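Local coordinates for dihydroorotase (Saccharomyces cerevisiae S288C, PDB 6L0A), which catalyses the zinc-dependent interconversion of N-carbamoyl-L-aspartate and dihydroorotate, the third step of de novo pyrimidine biosynthesis, at residues P101-N115 against V133-D145. Numbering follows the deposited sequence.
With ZN (zinc ion), chain L; LMR ((2S)-2-hydroxybutanedioic acid), chain M.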
loop_
_atom_site.group_PDB
_atom_site.type_symbol
_atom_site.label_atom_id
_atom_site.label_comp_id
_atom_site.label_asym_id
_atom_site.label_seq_id
_atom_site.Cartn_x
_atom_site.Cartn_y
_atom_site.Cartn_z
ATOM N N PRO C 101 -3.050 -3.023 19.731
ATOM C CA PRO C 101 -4.383 -2.455 19.498
ATOM C C PRO C 101 -5.220 -3.418 18.669
ATOM O O PRO C 101 -4.763 -3.945 17.651
ATOM C CB PRO C 101 -4.093 -1.148 18.746
ATOM C CG PRO C 101 -2.666 -0.827 19.125
ATOM C CD PRO C 101 -1.991 -2.176 19.161
ATOM N N ALA C 102 -6.452 -3.645 19.126
ATOM C CA ALA C 102 -7.330 -4.646 18.527
ATOM C C ALA C 102 -7.504 -4.433 17.028
ATOM O O ALA C 102 -7.932 -3.360 16.584
ATOM C CB ALA C 102 -8.692 -4.619 19.225
ATOM N N GLY C 103 -7.170 -5.467 16.258
ATOM C CA GLY C 103 -7.444 -5.509 14.842
ATOM C C GLY C 103 -6.369 -4.919 13.957
ATOM O O GLY C 103 -6.460 -5.054 12.727
ATOM N N VAL C 104 -5.356 -4.273 14.532
ATOM C CA VAL C 104 -4.397 -3.558 13.697
ATOM C C VAL C 104 -3.399 -4.496 13.016
ATOM O O VAL C 104 -2.883 -4.153 11.939
ATOM C CB VAL C 104 -3.706 -2.468 14.532
ATOM C CG1 VAL C 104 -2.517 -1.858 13.793
ATOM C CG2 VAL C 104 -4.715 -1.377 14.878
ATOM N N THR C 105 -3.155 -5.692 13.553
ATOM C CA THR C 105 -2.102 -6.518 12.974
ATOM C C THR C 105 -2.346 -7.992 13.305
ATOM O O THR C 105 -3.423 -8.378 13.771
ATOM C CB THR C 105 -0.730 -6.023 13.448
ATOM O OG1 THR C 105 0.295 -6.691 12.708
ATOM C CG2 THR C 105 -0.539 -6.265 14.937
ATOM N N THR C 106 -1.337 -8.818 13.035
ATOM C CA THR C 106 -1.455 -10.266 13.184
ATOM C C THR C 106 -1.844 -10.664 14.601
ATOM O O THR C 106 -1.209 -10.254 15.574
ATOM C CB THR C 106 -0.130 -10.931 12.821
ATOM O OG1 THR C 106 0.277 -10.497 11.518
ATOM C CG2 THR C 106 -0.257 -12.452 12.865
ATOM N N ASN C 107 -2.865 -11.519 14.707
ATOM C CA ASN C 107 -3.297 -12.074 15.993
ATOM C C ASN C 107 -3.496 -10.982 17.038
ATOM O O ASN C 107 -3.080 -11.113 18.193
ATOM C CB ASN C 107 -2.308 -13.129 16.489
ATOM C CG ASN C 107 -2.315 -14.368 15.625
ATOM O OD1 ASN C 107 -3.233 -14.562 14.822
ATOM N ND2 ASN C 107 -1.289 -15.217 15.777
ATOM N N SER C 108 -4.138 -9.889 16.625
ATOM C CA SER C 108 -4.413 -8.760 17.494
ATOM C C SER C 108 -5.888 -8.670 17.868
ATOM O O SER C 108 -6.297 -7.697 18.504
ATOM C CB SER C 108 -3.969 -7.448 16.826
ATOM O OG SER C 108 -4.771 -7.155 15.689
ATOM N N ALA C 109 -6.700 -9.655 17.476
ATOM C CA ALA C 109 -8.140 -9.525 17.684
ATOM C C ALA C 109 -8.485 -9.479 19.167
ATOM O O ALA C 109 -9.490 -8.869 19.552
ATOM C CB ALA C 109 -8.879 -10.667 16.985
ATOM N N ALA C 110 -7.668 -10.108 20.007
ATOM C CA ALA C 110 -7.830 -10.082 21.454
ATOM C C ALA C 110 -7.197 -8.845 22.107
ATOM O O ALA C 110 -7.132 -8.783 23.337
ATOM C CB ALA C 110 -7.232 -11.357 22.060
ATOM N N GLY C 111 -6.727 -7.870 21.324
ATOM C CA GLY C 111 -6.023 -6.719 21.858
ATOM C C GLY C 111 -6.918 -5.640 22.442
ATOM O O GLY C 111 -8.092 -5.864 22.744
ATOM N N VAL C 112 -6.353 -4.437 22.585
ATOM C CA VAL C 112 -6.972 -3.380 23.377
ATOM C C VAL C 112 -7.531 -2.274 22.480
ATOM O O VAL C 112 -7.240 -2.187 21.286
ATOM C CB VAL C 112 -5.998 -2.773 24.405
ATOM C CG1 VAL C 112 -5.281 -3.860 25.174
ATOM C CG2 VAL C 112 -5.023 -1.843 23.700
ATOM N N ASP C 113 -8.338 -1.406 23.094
ATOM C CA ASP C 113 -8.727 -0.134 22.504
ATOM C C ASP C 113 -7.829 0.945 23.089
ATOM O O ASP C 113 -8.006 1.307 24.262
ATOM C CB ASP C 113 -10.196 0.169 22.800
ATOM C CG ASP C 113 -10.625 1.560 22.339
ATOM O OD1 ASP C 113 -9.868 2.224 21.592
ATOM O OD2 ASP C 113 -11.744 1.982 22.714
ATOM N N PRO C 114 -6.861 1.484 22.337
ATOM C CA PRO C 114 -5.944 2.480 22.912
ATOM C C PRO C 114 -6.590 3.822 23.206
ATOM O O PRO C 114 -5.888 4.738 23.659
ATOM C CB PRO C 114 -4.862 2.625 21.832
ATOM C CG PRO C 114 -5.554 2.252 20.564
ATOM C CD PRO C 114 -6.566 1.201 20.922
ATOM N N ASN C 115 -7.890 3.980 22.946
ATOM C CA ASN C 115 -8.577 5.209 23.330
ATOM C C ASN C 115 -9.026 5.180 24.781
ATOM O O ASN C 115 -9.257 6.245 25.369
ATOM C CB ASN C 115 -9.792 5.460 22.432
ATOM C CG ASN C 115 -9.403 5.874 21.038
ATOM O OD1 ASN C 115 -8.415 6.581 20.835
ATOM N ND2 ASN C 115 -10.177 5.427 20.060
ATOM N N VAL C 133 8.777 -4.090 31.434
ATOM C CA VAL C 133 8.731 -3.171 30.297
ATOM C C VAL C 133 7.350 -3.248 29.667
ATOM O O VAL C 133 6.808 -4.337 29.491
ATOM C CB VAL C 133 9.828 -3.518 29.271
ATOM C CG1 VAL C 133 9.662 -2.677 28.003
ATOM C CG2 VAL C 133 11.218 -3.344 29.886
ATOM N N LEU C 134 6.761 -2.100 29.338
ATOM C CA LEU C 134 5.498 -2.078 28.607
ATOM C C LEU C 134 5.829 -1.799 27.144
ATOM O O LEU C 134 6.311 -0.714 26.818
ATOM C CB LEU C 134 4.545 -1.026 29.172
ATOM C CG LEU C 134 3.278 -0.787 28.347
ATOM C CD1 LEU C 134 2.415 -2.050 28.297
ATOM C CD2 LEU C 134 2.487 0.408 28.897
ATOM N N ASN C 135 5.588 -2.786 26.276
ATOM C CA ASN C 135 5.851 -2.673 24.845
ATOM C C ASN C 135 4.567 -2.274 24.136
ATOM O O ASN C 135 3.554 -2.953 24.269
ATOM C CB ASN C 135 6.345 -4.000 24.277
ATOM C CG ASN C 135 7.444 -4.618 25.112
ATOM O OD1 ASN C 135 7.187 -5.464 25.967
ATOM N ND2 ASN C 135 8.674 -4.229 24.837
ATOM N N LEU C 136 4.622 -1.204 23.353
ATOM C CA LEU C 136 3.443 -0.685 22.684
ATOM C C LEU C 136 3.595 -0.843 21.176
ATOM O O LEU C 136 4.575 -0.365 20.603
ATOM C CB LEU C 136 3.233 0.783 23.040
ATOM C CG LEU C 136 3.034 1.089 24.526
ATOM C CD1 LEU C 136 2.983 2.584 24.737
ATOM C CD2 LEU C 136 1.758 0.412 25.032
ATOM N N HIS C 137 2.641 -1.521 20.547
ATOM C CA HIS C 137 2.408 -1.352 19.117
ATOM C C HIS C 137 1.600 -0.072 18.997
ATOM O O HIS C 137 0.382 -0.071 19.188
ATOM C CB HIS C 137 1.669 -2.543 18.515
ATOM C CG HIS C 137 1.494 -2.439 17.033
ATOM N ND1 HIS C 137 2.005 -3.373 16.152
ATOM C CD2 HIS C 137 0.879 -1.499 16.274
ATOM C CE1 HIS C 137 1.701 -3.018 14.916
ATOM N NE2 HIS C 137 1.019 -1.885 14.960
ATOM N N GLY C 138 2.290 1.038 18.759
ATOM C CA GLY C 138 1.640 2.326 18.840
ATOM C C GLY C 138 0.898 2.754 17.588
ATOM O O GLY C 138 1.377 3.620 16.850
ATOM N N GLU C 139 -0.271 2.164 17.339
ATOM C CA GLU C 139 -1.147 2.586 16.253
ATOM C C GLU C 139 -2.580 2.627 16.758
ATOM O O GLU C 139 -3.023 1.683 17.417
ATOM C CB GLU C 139 -1.073 1.623 15.062
ATOM C CG GLU C 139 0.210 1.694 14.246
ATOM C CD GLU C 139 0.069 0.965 12.930
ATOM O OE1 GLU C 139 0.288 -0.259 12.889
ATOM O OE2 GLU C 139 -0.268 1.626 11.930
ATOM N N LYS C 140 -3.303 3.694 16.432
ATOM C CA LYS C 140 -4.728 3.696 16.708
ATOM C C LYS C 140 -5.473 2.934 15.606
ATOM O O LYS C 140 -5.112 3.042 14.431
ATOM C CB LYS C 140 -5.253 5.126 16.798
ATOM C CG LYS C 140 -4.878 5.862 18.076
ATOM C CD LYS C 140 -6.048 6.729 18.558
ATOM C CE LYS C 140 -5.670 7.522 19.794
ATOM N NZ LYS C 140 -5.033 6.628 20.783
ATOM N N PRO C 141 -6.482 2.133 15.963
ATOM C CA PRO C 141 -7.324 1.494 14.944
ATOM C C PRO C 141 -7.955 2.515 14.011
ATOM O O PRO C 141 -8.228 3.663 14.381
ATOM C CB PRO C 141 -8.387 0.754 15.772
ATOM C CG PRO C 141 -7.710 0.486 17.085
ATOM C CD PRO C 141 -6.843 1.704 17.328
ATOM N N SER C 142 -8.155 2.095 12.769
ATOM C CA SER C 142 -8.653 3.011 11.758
ATOM C C SER C 142 -10.089 3.410 12.077
ATOM O O SER C 142 -10.884 2.595 12.569
ATOM C CB SER C 142 -8.560 2.371 10.381
ATOM O OG SER C 142 -7.204 2.266 9.968
ATOM N N VAL C 143 -10.410 4.678 11.839
ATOM C CA VAL C 143 -11.773 5.173 12.009
ATOM C C VAL C 143 -12.062 6.155 10.886
ATOM O O VAL C 143 -11.272 7.069 10.634
ATOM C CB VAL C 143 -12.011 5.822 13.392
ATOM C CG1 VAL C 143 -10.899 6.759 13.731
ATOM C CG2 VAL C 143 -13.352 6.562 13.415
ATOM N N HIS C 144 -13.181 5.956 10.201
ATOM C CA HIS C 144 -13.531 6.798 9.073
ATOM C C HIS C 144 -14.915 7.418 9.205
ATOM O O HIS C 144 -15.294 8.238 8.360
ATOM C CB HIS C 144 -13.424 5.988 7.774
ATOM C CG HIS C 144 -12.074 5.366 7.579
ATOM N ND1 HIS C 144 -10.917 6.112 7.492
ATOM C CD2 HIS C 144 -11.689 4.068 7.511
ATOM C CE1 HIS C 144 -9.881 5.303 7.352
ATOM N NE2 HIS C 144 -10.322 4.057 7.359
ATOM N N ASP C 145 -15.658 7.080 10.253
ATOM C CA ASP C 145 -16.981 7.606 10.528
ATOM C C ASP C 145 -16.894 8.667 11.625
ATOM O O ASP C 145 -15.813 9.192 11.920
ATOM C CB ASP C 145 -17.906 6.451 10.921
ATOM C CG ASP C 145 -17.403 5.703 12.139
ATOM O OD1 ASP C 145 -18.222 5.356 13.017
ATOM O OD2 ASP C 145 -16.179 5.470 12.221
HETATM ZN ZN ZN L . 3.894 -4.690 15.592
HETATM C C1 LMR M . 3.296 -6.953 13.834
HETATM O O1A LMR M . 4.309 -6.734 14.550
HETATM O O1B LMR M . 2.512 -5.996 13.664
HETATM C C2 LMR M . 2.993 -8.326 13.190
HETATM O O2 LMR M . 2.963 -8.350 11.776
HETATM C C3 LMR M . 4.101 -9.285 13.471
HETATM C C4 LMR M . 3.362 -10.592 13.304
HETATM O O4A LMR M . 2.924 -10.995 12.171
HETATM O O4B LMR M . 3.212 -11.207 14.368
#
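At the mouth of the amidohydrolase barrel, the active-site loop 101-115 packs against the zinc ligand His137 and the chain that follows strand 133-136. CG anti to the backbone N (chi1 -176°) carries the His137 ring toward the loop and the metal. Its ND1 binds zinc at 2.4 Å. On the other nitrogen, NE2 donates to Glu139 OE1 at 2.7 Å, a nearly straight bond (168°) that lies close to the ring plane and uses the anti lone pair of the carboxylate. Val104 CG1 sits by this link, 3.4 Å from Glu139 OE1, while its CG2 turns to Pro141. Were Glu139 an alanine, NE2 would probably lose its acceptor, and the ring's tilt about CB-CG would be held chiefly by the zinc. Pro101 crosses His137 at about a right angle, its CG 3.1 Å from the carbonyl O of both His137 and Glu139; its ring helps bury Glu139 O, which has no hydrogen-bond partner in the model. Further out, Pro114 CG lies 3.5 Å from Pro141 CD, and Lys140, bent at chi2 and chi4, brings CE to 3.1 Å from Asn115 OD1. On the pocket side, Thr105 OG1 donates to malate O1B at 2.5 Å and Thr106 OG1 to O4A; the malate's O1A also binds the zinc, as does His180. This carboxylate-histidine-zinc arrangement is common in zinc enzymes; the loop's paired threonines at the ligand recall class II dihydroorotases such as the E. coli enzyme.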